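Local structure of Cyclo(L-leucyl-L-leucyl) synthase (Staphylococcus haemolyticus, 6EZ3) at residues S133-S138 and D208-K213; H22-I27 and Q189-A194; M142-L147 and E163-A168; P29-Y34 and Q148-N153; I55-E60 and N104-F109. The protein catalyses the ATP-independent formation of cyclo(L-Leu-L-Leu) from two molecules of leucyl-tRNA and also accepts other nonpolar residues such as phenylalanine and methionine. All coordinates share one frame; numbering follows the deposited sequence.

Contact 1: S133-S138 and D208-K213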
# COMPACT_ATOMS: atom_id res chain seq x y z
N SER A 133 -10.85 -2.53 20.13
CA SER A 133 -12.14 -2.24 19.49
C SER A 133 -12.07 -1.01 18.61
O SER A 133 -12.72 -0.95 17.56
CB SER A 133 -13.23 -2.05 20.55
OG SER A 133 -12.99 -2.81 21.73
N ASN A 134 -11.29 -0.01 19.06
CA ASN A 134 -11.08 1.27 18.38
C ASN A 134 -10.34 1.03 17.05
O ASN A 134 -10.75 1.56 16.01
CB ASN A 134 -10.34 2.25 19.31
CG ASN A 134 -9.97 3.59 18.70
OD1 ASN A 134 -10.69 4.14 17.86
ND2 ASN A 134 -8.84 4.14 19.14
N PHE A 135 -9.28 0.19 17.08
CA PHE A 135 -8.48 -0.17 15.93
C PHE A 135 -9.33 -0.90 14.91
O PHE A 135 -9.29 -0.52 13.74
CB PHE A 135 -7.25 -0.99 16.34
CG PHE A 135 -6.45 -1.54 15.19
CD1 PHE A 135 -5.68 -0.70 14.39
CD2 PHE A 135 -6.44 -2.90 14.92
CE1 PHE A 135 -4.95 -1.21 13.32
CE2 PHE A 135 -5.70 -3.41 13.86
CZ PHE A 135 -4.95 -2.56 13.07
N LYS A 136 -10.16 -1.88 15.37
CA LYS A 136 -11.08 -2.62 14.50
C LYS A 136 -11.96 -1.64 13.70
O LYS A 136 -12.01 -1.75 12.48
CB LYS A 136 -11.94 -3.60 15.30
CG LYS A 136 -12.86 -4.46 14.41
CD LYS A 136 -13.20 -5.80 15.07
CE LYS A 136 -14.15 -6.63 14.23
NZ LYS A 136 -14.41 -7.98 14.82
N ASN A 137 -12.54 -0.64 14.38
CA ASN A 137 -13.36 0.40 13.75
C ASN A 137 -12.56 1.18 12.70
O ASN A 137 -13.03 1.33 11.57
CB ASN A 137 -13.95 1.35 14.82
CG ASN A 137 -14.55 2.64 14.27
OD1 ASN A 137 -15.60 2.65 13.60
ND2 ASN A 137 -13.88 3.76 14.55
N SER A 138 -11.34 1.65 13.08
CA SER A 138 -10.44 2.41 12.20
C SER A 138 -10.16 1.62 10.92
O SER A 138 -10.22 2.20 9.83
CB SER A 138 -9.16 2.79 12.93
OG SER A 138 -9.26 4.06 13.56
N ASP A 208 -0.41 7.84 18.77
CA ASP A 208 -0.36 6.71 19.72
C ASP A 208 -1.73 6.28 20.21
O ASP A 208 -1.93 6.09 21.40
CB ASP A 208 0.60 7.03 20.89
CG ASP A 208 1.98 7.49 20.43
OD1 ASP A 208 2.79 6.62 20.01
OD2 ASP A 208 2.24 8.72 20.47
N GLN A 209 -2.68 6.12 19.29
CA GLN A 209 -4.04 5.76 19.65
C GLN A 209 -4.25 4.25 19.71
O GLN A 209 -5.30 3.80 20.19
CB GLN A 209 -5.07 6.46 18.75
CG GLN A 209 -5.31 7.91 19.18
CD GLN A 209 -6.52 8.52 18.53
OE1 GLN A 209 -7.60 7.92 18.48
NE2 GLN A 209 -6.38 9.76 18.08
N PHE A 210 -3.25 3.49 19.26
CA PHE A 210 -3.29 2.02 19.30
C PHE A 210 -2.00 1.42 19.85
O PHE A 210 -1.01 2.13 20.06
CB PHE A 210 -3.61 1.41 17.92
CG PHE A 210 -4.56 2.19 17.05
CD1 PHE A 210 -5.91 2.29 17.37
CD2 PHE A 210 -4.11 2.79 15.88
CE1 PHE A 210 -6.78 3.00 16.55
CE2 PHE A 210 -4.99 3.48 15.05
CZ PHE A 210 -6.32 3.58 15.39
N ASN A 211 -2.00 0.09 20.06
CA ASN A 211 -0.86 -0.69 20.57
C ASN A 211 0.10 -1.11 19.44
O ASN A 211 0.85 -2.08 19.59
CB ASN A 211 -1.35 -1.91 21.36
CG ASN A 211 -2.37 -1.58 22.43
OD1 ASN A 211 -2.07 -0.84 23.38
ND2 ASN A 211 -3.60 -2.08 22.28
N LEU A 212 0.05 -0.38 18.31
CA LEU A 212 0.89 -0.54 17.11
C LEU A 212 1.68 0.74 16.88
O LEU A 212 1.21 1.83 17.23
CB LEU A 212 0.04 -0.84 15.88
CG LEU A 212 -0.76 -2.13 15.88
CD1 LEU A 212 -1.98 -1.99 15.03
CD2 LEU A 212 0.07 -3.28 15.38
N LYS A 213 2.88 0.61 16.31
CA LYS A 213 3.74 1.76 16.04
C LYS A 213 4.40 1.69 14.68
O LYS A 213 4.85 0.63 14.25
CB LYS A 213 4.80 1.91 17.15
CG LYS A 213 4.25 2.54 18.45
CD LYS A 213 5.34 2.66 19.52
CE LYS A 213 4.81 2.94 20.91
NZ LYS A 213 5.83 2.63 21.95
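Phe-135 and Phe-210 meet in a T-shaped stack. The edge of Phe-135 is directed at the face of Phe-210. The ring planes are 69° apart, and the ring centroids of Phe-135 and Phe-210 are separated by 5.4 Å. Phe-135 CD1 sits over the centre of the Phe-210 ring. Phe-135 has CG anti to its backbone N (chi1 173°), so its ring leaves helix 133-149 on the side of the loop 208-213.

The Phe-135 ring also receives Leu-212 on one of its faces. Leu-212 CD1 lies 3.8 Å from the centroid of the Phe-135 ring in a CH-pi contact, shifted toward the CE1 and CZ rim. Phe-135 thus presents an edge to one residue of the loop and a face to another.

The far end of the Phe-210 ring reaches the helix backbone and its polar side chains. Phe-210 CE1 is 3.7 Å from Phe-135 CA. Ser-138 OG lies at the ring edge, 3.5 Å from Phe-210 CZ. Asn-134 ND2 approaches Phe-210 CE1 obliquely, also at 3.5 Å. No hydrogen bond joins the two segments.

Ile-125 of helix 116-131 touches both Phe-135 and Leu-212. A Schellman motif with Asp-208 as C-prime residue ends helix 200-206 and leads into the loop. Phe-210 and Phe-135 pack against Leu-201 and Leu-173, respectively, which are probable substrate-binding residues, so this aromatic pair backs the likely substrate pocket.

Contact 2: H22-I27 and Q189-A194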
# COMPACT_ATOMS: atom_id res chain seq x y z
N HIS A 22 15.41 5.29 -0.07
CA HIS A 22 14.48 4.40 -0.77
C HIS A 22 13.01 4.84 -0.61
O HIS A 22 12.62 5.33 0.46
CB HIS A 22 14.67 2.98 -0.25
CG HIS A 22 13.86 1.92 -0.94
ND1 HIS A 22 12.60 1.53 -0.47
CD2 HIS A 22 14.16 1.16 -2.01
CE1 HIS A 22 12.19 0.58 -1.29
NE2 HIS A 22 13.09 0.32 -2.23
N VAL A 23 12.19 4.61 -1.66
CA VAL A 23 10.76 4.89 -1.67
C VAL A 23 9.99 3.64 -2.18
O VAL A 23 10.51 2.88 -3.01
CB VAL A 23 10.38 6.19 -2.47
CG1 VAL A 23 10.68 6.10 -3.98
CG2 VAL A 23 8.93 6.58 -2.22
N ILE A 24 8.77 3.43 -1.65
CA ILE A 24 7.86 2.39 -2.07
C ILE A 24 6.76 3.13 -2.75
O ILE A 24 6.13 4.00 -2.14
CB ILE A 24 7.31 1.50 -0.91
CG1 ILE A 24 8.45 0.72 -0.18
CG2 ILE A 24 6.23 0.50 -1.43
CD1 ILE A 24 8.07 0.11 1.10
N LEU A 25 6.56 2.85 -4.03
CA LEU A 25 5.45 3.48 -4.75
C LEU A 25 4.28 2.51 -4.64
O LEU A 25 4.36 1.36 -5.08
CB LEU A 25 5.77 3.78 -6.23
CG LEU A 25 7.06 4.50 -6.55
CD1 LEU A 25 7.28 4.52 -8.03
CD2 LEU A 25 7.06 5.91 -6.06
N GLY A 26 3.24 2.94 -3.95
CA GLY A 26 2.03 2.16 -3.81
C GLY A 26 1.12 2.44 -4.98
O GLY A 26 0.64 3.58 -5.15
N ILE A 27 0.89 1.40 -5.82
CA ILE A 27 -0.05 1.45 -6.95
C ILE A 27 -1.32 0.65 -6.57
O ILE A 27 -1.22 -0.43 -6.00
CB ILE A 27 0.63 1.06 -8.27
CG1 ILE A 27 1.63 2.17 -8.67
CG2 ILE A 27 -0.40 0.84 -9.39
CD1 ILE A 27 2.94 1.72 -9.29
N GLN A 189 17.15 -0.37 4.54
CA GLN A 189 17.71 0.25 5.74
C GLN A 189 16.62 1.18 6.31
O GLN A 189 16.24 1.03 7.46
CB GLN A 189 18.97 1.02 5.37
CG GLN A 189 20.24 0.62 6.12
CD GLN A 189 21.26 1.74 6.04
OE1 GLN A 189 21.06 2.84 6.59
NE2 GLN A 189 22.36 1.52 5.31
N GLU A 190 16.09 2.08 5.46
CA GLU A 190 14.97 3.01 5.73
C GLU A 190 14.23 3.18 4.41
O GLU A 190 14.84 2.98 3.34
CB GLU A 190 15.43 4.36 6.30
CG GLU A 190 16.49 5.07 5.47
CD GLU A 190 16.69 6.54 5.78
OE1 GLU A 190 16.70 7.35 4.82
OE2 GLU A 190 16.78 6.88 6.98
N THR A 191 12.90 3.45 4.47
CA THR A 191 12.02 3.55 3.30
C THR A 191 10.80 4.40 3.62
O THR A 191 10.50 4.61 4.79
CB THR A 191 11.65 2.12 2.82
OG1 THR A 191 10.84 2.15 1.64
CG2 THR A 191 10.99 1.29 3.89
N LEU A 192 10.12 4.93 2.57
CA LEU A 192 8.88 5.71 2.71
C LEU A 192 7.82 5.03 1.86
O LEU A 192 8.10 4.67 0.72
CB LEU A 192 9.01 7.15 2.14
CG LEU A 192 10.02 8.15 2.73
CD1 LEU A 192 10.16 9.32 1.83
CD2 LEU A 192 9.62 8.62 4.11
N MET A 193 6.60 4.89 2.38
CA MET A 193 5.50 4.41 1.58
C MET A 193 4.85 5.69 0.96
O MET A 193 4.39 6.56 1.72
CB MET A 193 4.53 3.66 2.45
CG MET A 193 3.25 3.36 1.77
SD MET A 193 3.39 2.03 0.56
CE MET A 193 3.84 0.64 1.66
N ALA A 194 4.90 5.86 -0.40
CA ALA A 194 4.37 7.03 -1.13
C ALA A 194 3.01 6.74 -1.80
O ALA A 194 2.88 5.79 -2.57
CB ALA A 194 5.37 7.49 -2.17
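His-22 lies alongside Thr-191, both side chains pointing the same way. Thr-191 OG1 meets the His-22 ring at its edge, in plane, and is hydrogen-bonded to His-22 ND1 at 2.8 Å. Both groups are anti to their backbone N. His-22 NE2 is hydrogen-bonded to Ser-54 OG, so both ring nitrogens are held and the ring is fixed in rotation.

The backbones run parallel. Ile-24 is the central link: its N donates to Leu-192 O at 2.8 Å, and its O accepts from Ala-194 N at 2.8 Å. Both bonds lie nearly along the C=O axis. Gly-26 N continues the ladder to Ala-194 O.

Ile-24 CG2 rests 3.8 Å from Met-193 SD on one face of the sheet. On the other, Val-23 CG2 packs on Ala-194 CB at 3.7 Å.

Strand 22-26, which leads to the probable nucleophile Ser-28, lies between strands 191-195 and 52-57 of the Rossmann-like sheet. Strand 218-225 flanks 191-195 on its other side. Helix 36-49 covers the face carrying Val-23 and Leu-25.

Contact 3: M142-L147 and E163-A168; sequences MSLQAL and ETLEYA
No ring or other flat side chain takes part in this contact, so there are no stacked faces or edges; aliphatic branches meet between two helices. It is a near-perpendicular helix packing: the segments of helices 133-149 and 162-175 cross at 89°, with their axes 8.8 Å apart at closest approach.

Leu-165 is the main side chain. Its CG is anti to the carbonyl carbon (chi1 -61°), and the tip reaches across to the other helix. Leu-165 CD2 sits 3.8 Å from Leu-144 CA, against the backbone itself. The same methyl is 3.8 Å from Leu-147 CD1, and the two leucines cross obliquely. Leu-147 CD1 also touches Ala-168 CB at 4.0 Å.

Small residues let the helices come close. Ser-143 CB is 3.8 Å from Ala-168 CB, and their CA atoms are 5.4 Å apart. Ser-143 OG comes within 3.5 Å of Leu-165 O, but its hydrogen bond goes back to Cys-139 O in its own helix. This buried hydroxyl is therefore satisfied without linking the helices.

Ile-160 packs on Leu-144, Leu-147 and Leu-165. Cys-68 of helix 63-68 touches Leu-147 and Thr-164. Farther along helix 162-175, Ala-169 and Val-172, a probable substrate-binding residue, meet Ser-143.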
# COMPACT_ATOMS: atom_id res chain seq x y z
N MET A 142 -11.41 2.31 6.77
CA MET A 142 -10.50 2.18 5.62
C MET A 142 -11.08 1.20 4.60
O MET A 142 -11.05 1.48 3.40
CB MET A 142 -9.06 1.77 6.04
CG MET A 142 -8.40 2.62 7.14
SD MET A 142 -8.16 4.41 6.86
CE MET A 142 -9.55 5.12 7.91
N SER A 143 -11.67 0.08 5.07
CA SER A 143 -12.33 -0.94 4.25
C SER A 143 -13.47 -0.28 3.47
O SER A 143 -13.60 -0.52 2.26
CB SER A 143 -12.92 -2.06 5.11
OG SER A 143 -12.04 -2.47 6.15
N LEU A 144 -14.26 0.58 4.15
CA LEU A 144 -15.37 1.32 3.56
C LEU A 144 -14.88 2.27 2.45
O LEU A 144 -15.49 2.31 1.38
CB LEU A 144 -16.11 2.08 4.66
CG LEU A 144 -17.51 2.67 4.44
CD1 LEU A 144 -17.54 4.12 4.72
CD2 LEU A 144 -18.18 2.25 3.11
N GLN A 145 -13.76 2.97 2.68
CA GLN A 145 -13.19 3.87 1.69
C GLN A 145 -12.64 3.13 0.48
O GLN A 145 -12.76 3.61 -0.65
CB GLN A 145 -12.13 4.79 2.30
CG GLN A 145 -12.70 5.97 3.11
CD GLN A 145 -13.70 6.86 2.38
OE1 GLN A 145 -14.66 7.37 2.99
NE2 GLN A 145 -13.48 7.11 1.09
N ALA A 146 -12.05 1.95 0.74
CA ALA A 146 -11.48 1.07 -0.29
C ALA A 146 -12.57 0.60 -1.23
O ALA A 146 -12.36 0.60 -2.44
CB ALA A 146 -10.78 -0.11 0.36
N LEU A 147 -13.76 0.27 -0.69
CA LEU A 147 -14.90 -0.18 -1.48
C LEU A 147 -15.44 0.94 -2.35
O LEU A 147 -15.83 0.69 -3.50
CB LEU A 147 -15.99 -0.76 -0.57
CG LEU A 147 -15.67 -2.12 0.03
CD1 LEU A 147 -16.52 -2.42 1.20
CD2 LEU A 147 -15.84 -3.22 -0.98
N GLU A 163 -20.83 -6.63 8.22
CA GLU A 163 -20.32 -7.96 7.87
C GLU A 163 -19.40 -7.82 6.64
O GLU A 163 -18.32 -8.39 6.61
CB GLU A 163 -21.50 -8.92 7.53
CG GLU A 163 -22.16 -9.60 8.73
CD GLU A 163 -22.64 -8.68 9.84
OE1 GLU A 163 -22.30 -8.95 11.02
OE2 GLU A 163 -23.27 -7.65 9.52
N THR A 164 -19.87 -7.02 5.65
CA THR A 164 -19.21 -6.67 4.38
C THR A 164 -17.83 -6.05 4.69
O THR A 164 -16.85 -6.42 4.04
CB THR A 164 -20.13 -5.69 3.54
OG1 THR A 164 -21.38 -6.28 3.16
CG2 THR A 164 -19.48 -5.19 2.29
N LEU A 165 -17.79 -5.12 5.67
CA LEU A 165 -16.60 -4.39 6.08
C LEU A 165 -15.59 -5.25 6.80
O LEU A 165 -14.40 -5.00 6.64
CB LEU A 165 -16.95 -3.14 6.90
CG LEU A 165 -17.81 -2.07 6.18
CD1 LEU A 165 -17.92 -0.82 7.02
CD2 LEU A 165 -17.26 -1.69 4.81
N GLU A 166 -16.03 -6.27 7.57
CA GLU A 166 -15.12 -7.20 8.27
C GLU A 166 -14.38 -8.11 7.26
O GLU A 166 -13.24 -8.53 7.50
CB GLU A 166 -15.86 -8.04 9.32
CG GLU A 166 -16.02 -7.35 10.66
CD GLU A 166 -17.21 -7.73 11.53
OE1 GLU A 166 -18.34 -7.90 10.99
OE2 GLU A 166 -17.04 -7.76 12.77
N TYR A 167 -15.06 -8.43 6.14
CA TYR A 167 -14.49 -9.22 5.05
C TYR A 167 -13.47 -8.35 4.31
O TYR A 167 -12.33 -8.77 4.17
CB TYR A 167 -15.59 -9.73 4.09
CG TYR A 167 -15.13 -10.82 3.15
CD1 TYR A 167 -15.33 -10.71 1.77
CD2 TYR A 167 -14.54 -11.99 3.63
CE1 TYR A 167 -14.94 -11.73 0.90
CE2 TYR A 167 -14.12 -13.00 2.77
CZ TYR A 167 -14.34 -12.88 1.40
OH TYR A 167 -13.93 -13.91 0.58
N ALA A 168 -13.88 -7.13 3.90
CA ALA A 168 -13.04 -6.17 3.18
C ALA A 168 -11.81 -5.74 3.99
O ALA A 168 -10.80 -5.35 3.39
CB ALA A 168 -13.85 -4.96 2.77

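Contact 4: P29-Y34 and Q148-N153. With SO4 (sulfate ion), chain H.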
# COMPACT_ATOMS: atom_id res chain seq x y z
N PRO A 29 -5.32 -1.04 -7.27
CA PRO A 29 -6.08 -1.67 -8.35
C PRO A 29 -7.44 -1.03 -8.59
O PRO A 29 -8.06 -0.51 -7.65
CB PRO A 29 -6.23 -3.12 -7.88
CG PRO A 29 -6.29 -3.00 -6.39
CD PRO A 29 -5.44 -1.81 -6.01
N PHE A 30 -7.91 -1.08 -9.84
CA PHE A 30 -9.22 -0.63 -10.29
C PHE A 30 -9.50 0.86 -10.03
O PHE A 30 -10.63 1.29 -10.18
CB PHE A 30 -10.34 -1.53 -9.70
CG PHE A 30 -10.02 -3.02 -9.64
CD1 PHE A 30 -9.87 -3.66 -8.41
CD2 PHE A 30 -9.85 -3.76 -10.80
CE1 PHE A 30 -9.56 -5.03 -8.35
CE2 PHE A 30 -9.55 -5.13 -10.74
CZ PHE A 30 -9.40 -5.76 -9.51
N THR A 31 -8.47 1.64 -9.68
CA THR A 31 -8.62 3.07 -9.43
C THR A 31 -8.31 3.89 -10.66
O THR A 31 -7.43 3.54 -11.45
CB THR A 31 -7.83 3.55 -8.20
OG1 THR A 31 -6.44 3.42 -8.46
CG2 THR A 31 -8.25 2.84 -6.90
N SER A 32 -9.05 4.98 -10.81
CA SER A 32 -8.95 5.93 -11.92
C SER A 32 -7.56 6.60 -11.98
O SER A 32 -7.02 6.76 -13.08
CB SER A 32 -10.06 6.98 -11.82
OG SER A 32 -10.60 7.10 -10.51
N LYS A 33 -6.99 6.97 -10.80
CA LYS A 33 -5.70 7.65 -10.71
C LYS A 33 -4.54 6.82 -11.24
O LYS A 33 -3.78 7.32 -12.05
CB LYS A 33 -5.41 8.16 -9.28
CG LYS A 33 -4.17 9.06 -9.21
CD LYS A 33 -4.29 10.09 -8.12
CE LYS A 33 -3.29 11.20 -8.26
NZ LYS A 33 -3.81 12.30 -9.13
N TYR A 34 -4.40 5.58 -10.79
CA TYR A 34 -3.30 4.69 -11.17
C TYR A 34 -3.50 4.10 -12.56
O TYR A 34 -3.70 2.89 -12.74
CB TYR A 34 -3.05 3.62 -10.08
CG TYR A 34 -2.57 4.31 -8.82
CD1 TYR A 34 -1.24 4.72 -8.70
CD2 TYR A 34 -3.47 4.67 -7.82
CE1 TYR A 34 -0.81 5.41 -7.57
CE2 TYR A 34 -3.04 5.36 -6.70
CZ TYR A 34 -1.72 5.74 -6.58
OH TYR A 34 -1.30 6.42 -5.47
N GLN A 148 -15.43 2.18 -1.83
CA GLN A 148 -15.89 3.38 -2.52
C GLN A 148 -14.95 3.71 -3.67
O GLN A 148 -15.41 3.81 -4.81
CB GLN A 148 -16.01 4.57 -1.53
CG GLN A 148 -16.23 5.95 -2.18
CD GLN A 148 -15.03 6.89 -2.08
OE1 GLN A 148 -13.91 6.52 -1.68
NE2 GLN A 148 -15.25 8.16 -2.46
N SER A 149 -13.63 3.84 -3.38
CA SER A 149 -12.57 4.18 -4.33
C SER A 149 -12.50 3.27 -5.57
O SER A 149 -12.09 3.74 -6.64
CB SER A 149 -11.21 4.23 -3.62
OG SER A 149 -10.33 5.09 -4.33
N LYS A 150 -12.91 1.99 -5.42
CA LYS A 150 -12.96 0.99 -6.49
C LYS A 150 -14.36 0.89 -7.16
O LYS A 150 -14.60 -0.01 -7.97
CB LYS A 150 -12.44 -0.37 -5.97
CG LYS A 150 -10.91 -0.47 -5.93
CD LYS A 150 -10.36 -0.73 -4.53
CE LYS A 150 -8.86 -0.57 -4.45
NZ LYS A 150 -8.39 -0.23 -3.07
N GLY A 151 -15.26 1.84 -6.82
CA GLY A 151 -16.61 1.97 -7.36
C GLY A 151 -16.62 2.55 -8.76
O GLY A 151 -16.75 3.77 -8.95
N LYS A 152 -16.47 1.66 -9.76
CA LYS A 152 -16.42 1.92 -11.21
C LYS A 152 -17.55 1.15 -11.94
O LYS A 152 -18.21 1.72 -12.83
CB LYS A 152 -15.05 1.49 -11.78
CG LYS A 152 -13.86 2.32 -11.33
CD LYS A 152 -12.77 2.30 -12.39
CE LYS A 152 -11.89 3.53 -12.35
NZ LYS A 152 -12.65 4.77 -12.67
N ASN A 153 -17.76 -0.15 -11.57
CA ASN A 153 -18.79 -1.04 -12.13
C ASN A 153 -20.05 -1.12 -11.24
O ASN A 153 -20.06 -0.67 -10.09
CB ASN A 153 -18.19 -2.45 -12.37
CG ASN A 153 -19.00 -3.36 -13.27
OD1 ASN A 153 -19.06 -3.19 -14.49
ND2 ASN A 153 -19.57 -4.41 -12.69
S SO4 H . -9.51 8.63 -4.43
O1 SO4 H . -9.10 9.63 -3.43
O2 SO4 H . -10.96 8.38 -4.32
O3 SO4 H . -9.22 9.14 -5.77
O4 SO4 H . -8.78 7.38 -4.19
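This contact joins the loop that follows strand 22-26 of the Rossmann-like fold to the C-terminal end of helix 133-149. Segment 29-34 follows directly on Ser-28, the probable nucleophile. The facing chain leaves the helix at Lys-150, and an inverse gamma turn is centred on Gly-151.

Most of the touching is by the aliphatic parts of two lysines. Lys-150 bends at chi2 (120°) and runs past Pro-29. Its CG and its CE each lie 3.3 Å from Pro-29 O. Lys-150 CE also approaches the proline ring, 4.0 Å from Pro-29 CD. Lys-150 CG is 4.0 Å from Phe-30 CB, at the edge of the phenyl ring, and the two side chains cross at about a right angle. Pro-29 CB covers one face of that ring from within its own segment.

Lys-152 runs past the carbonyl oxygen of Phe-30; Lys-152 CD is 3.2 Å from Phe-30 O. The chain then turns at chi4 (-64°), which brings its amino group beside Ser-32. Thr-31 CG2 is 4.0 Å from Ser-149 OG.

No hydrogen bond crosses between the segments. Tyr-171, which could take part in aminoacyl-tRNA binding, touches both Pro-29 and Lys-150. A hydrogen bond ties segment 148-153 to a sulfate, probably from the crystallisation liquor: Ser-149 OG, anti to its backbone N, donates to sulfate O4 at 2.8 Å.

Contact 5: I55-E60 and N104-F109. With SO4 (sulfate ion), chain G.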
# COMPACT_ATOMS: atom_id res chain seq x y z
N ILE A 55 8.02 -1.08 -5.89
CA ILE A 55 6.61 -0.86 -6.18
C ILE A 55 5.81 -1.90 -5.40
O ILE A 55 6.19 -3.07 -5.33
CB ILE A 55 6.36 -0.87 -7.71
CG1 ILE A 55 6.96 0.39 -8.38
CG2 ILE A 55 4.88 -1.01 -8.04
CD1 ILE A 55 7.95 0.11 -9.35
N LEU A 56 4.74 -1.47 -4.76
CA LEU A 56 3.88 -2.38 -4.04
C LEU A 56 2.54 -2.33 -4.72
O LEU A 56 1.94 -1.26 -4.87
CB LEU A 56 3.78 -2.08 -2.53
CG LEU A 56 3.18 -3.24 -1.70
CD1 LEU A 56 4.18 -4.39 -1.52
CD2 LEU A 56 2.64 -2.77 -0.36
N LEU A 57 2.13 -3.48 -5.24
CA LEU A 57 0.87 -3.69 -5.94
C LEU A 57 -0.08 -4.45 -4.99
O LEU A 57 0.37 -5.03 -4.00
CB LEU A 57 1.21 -4.54 -7.17
CG LEU A 57 1.29 -3.88 -8.55
CD1 LEU A 57 1.81 -2.47 -8.53
CD2 LEU A 57 2.09 -4.73 -9.48
N ALA A 58 -1.38 -4.46 -5.29
CA ALA A 58 -2.37 -5.13 -4.44
C ALA A 58 -2.15 -6.65 -4.29
O ALA A 58 -1.81 -7.33 -5.26
CB ALA A 58 -3.74 -4.87 -5.00
N GLY A 59 -2.36 -7.16 -3.09
CA GLY A 59 -2.22 -8.58 -2.80
C GLY A 59 -3.44 -9.39 -3.21
O GLY A 59 -4.40 -8.84 -3.76
N GLU A 60 -3.42 -10.70 -2.94
CA GLU A 60 -4.50 -11.64 -3.27
C GLU A 60 -5.81 -11.25 -2.64
O GLU A 60 -6.86 -11.39 -3.28
CB GLU A 60 -4.13 -13.07 -2.85
CG GLU A 60 -3.14 -13.73 -3.80
CD GLU A 60 -2.54 -15.04 -3.34
OE1 GLU A 60 -2.51 -15.31 -2.12
OE2 GLU A 60 -2.07 -15.79 -4.22
N ASN A 104 13.30 -8.10 -8.15
CA ASN A 104 12.95 -7.79 -6.76
C ASN A 104 12.52 -6.33 -6.55
O ASN A 104 12.36 -5.90 -5.40
CB ASN A 104 14.01 -8.25 -5.75
CG ASN A 104 14.36 -9.74 -5.78
OD1 ASN A 104 15.54 -10.09 -5.93
ND2 ASN A 104 13.37 -10.66 -5.73
N ARG A 105 12.17 -5.63 -7.65
CA ARG A 105 11.69 -4.25 -7.64
C ARG A 105 10.20 -4.15 -7.43
O ARG A 105 9.79 -3.18 -6.79
CB ARG A 105 12.10 -3.53 -8.93
CG ARG A 105 12.07 -1.98 -8.91
CD ARG A 105 13.38 -1.31 -8.54
NE ARG A 105 14.53 -1.87 -9.25
CZ ARG A 105 15.76 -1.38 -9.19
NH1 ARG A 105 16.02 -0.30 -8.46
NH2 ARG A 105 16.74 -1.97 -9.86
N ILE A 106 9.37 -5.09 -7.98
CA ILE A 106 7.88 -5.08 -7.87
C ILE A 106 7.41 -6.18 -6.92
O ILE A 106 7.85 -7.33 -7.04
CB ILE A 106 7.16 -5.21 -9.26
CG1 ILE A 106 7.75 -4.23 -10.30
CG2 ILE A 106 5.65 -5.04 -9.12
CD1 ILE A 106 7.44 -4.54 -11.73
N HIS A 107 6.51 -5.83 -5.99
CA HIS A 107 5.96 -6.77 -5.00
C HIS A 107 4.46 -6.60 -4.85
O HIS A 107 3.91 -5.57 -5.23
CB HIS A 107 6.58 -6.58 -3.61
CG HIS A 107 8.07 -6.49 -3.57
ND1 HIS A 107 8.70 -5.33 -3.13
CD2 HIS A 107 9.00 -7.44 -3.80
CE1 HIS A 107 10.00 -5.58 -3.19
NE2 HIS A 107 10.24 -6.84 -3.54
N ARG A 108 3.83 -7.59 -4.25
CA ARG A 108 2.42 -7.60 -3.90
C ARG A 108 2.37 -7.77 -2.36
O ARG A 108 3.30 -8.36 -1.80
CB ARG A 108 1.77 -8.80 -4.56
CG ARG A 108 1.58 -8.69 -6.05
CD ARG A 108 0.74 -9.87 -6.52
NE ARG A 108 -0.70 -9.72 -6.25
CZ ARG A 108 -1.62 -10.57 -6.69
NH1 ARG A 108 -1.26 -11.64 -7.39
NH2 ARG A 108 -2.91 -10.36 -6.44
N PHE A 109 1.31 -7.32 -1.66
CA PHE A 109 1.38 -7.56 -0.21
C PHE A 109 1.12 -9.03 0.18
O PHE A 109 1.27 -9.39 1.35
CB PHE A 109 0.54 -6.60 0.62
CG PHE A 109 -0.88 -6.31 0.24
CD1 PHE A 109 -1.91 -7.17 0.61
CD2 PHE A 109 -1.22 -5.10 -0.36
CE1 PHE A 109 -3.25 -6.87 0.32
CE2 PHE A 109 -2.55 -4.80 -0.67
CZ PHE A 109 -3.56 -5.69 -0.31
S SO4 G . 20.35 -1.57 -10.85
O1 SO4 G . 19.55 -0.91 -9.80
O2 SO4 G . 19.84 -1.13 -12.15
O3 SO4 G . 21.77 -1.17 -10.69
O4 SO4 G . 20.27 -3.04 -10.73
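Strands 55-57 and 106-108 run parallel, 31° apart, and pair Ile-55 with Ile-106, Leu-56 with His-107 and Leu-57 with Arg-108. Ile-55 N donates to Arg-105 O and His-107 N to Ile-55 O, both at 2.9 Å. Leu-57 N to His-107 O is the shortest and straightest, 2.7 Å at 170°. The ladder frays at Phe-109 N, whose bond to Leu-57 O is weak.

Arg-108 bends at chi3 (78°) and donates edge-on from NE to Ala-58 O at 2.8 Å. Phe-109 lays its ring against the peptide: Gly-59 N is over the centre, and Gly-59 CA makes a CH-pi contact 3.8 Å from the Phe-109 centroid. Leu-57 CD2 packs on Ile-106 CG2 at 3.6 Å. Arg-105 NH2 donates to O1 of a sulfate, probably from the crystallisation liquor, at 3.0 Å; NH1 salt-bridges Asp-52.

Phe-109 touches Tyr-171, which could bind aa-tRNA, and Glu-175, which could be critical in catalysis. This edge strand of the mixed Rossmann-like sheet borders the probable catalytic pocket.

Contacts 2 and 5 form the buried centre. Both belong to one sheet, where strands 22-26 and 52-57 are neighbours, and backbone hydrogen bonds carry them. Contacts 1, 3 and 4 share helix 133-149 from its start to its end, and none has a hydrogen bond between its segments. Contact 1 is buried and aromatic. Contact 3 is partly buried and aliphatic, and Lys-136 of contact 1 reaches Glu-166 of contact 3 through a long, weak ion pair. Contact 4 is partly exposed and uses lysine chains. It meets contact 5 where Pro-29 packs on Ala-58, and contact 2 through Tyr-34. Contacts 4 and 5 each include a sulfate.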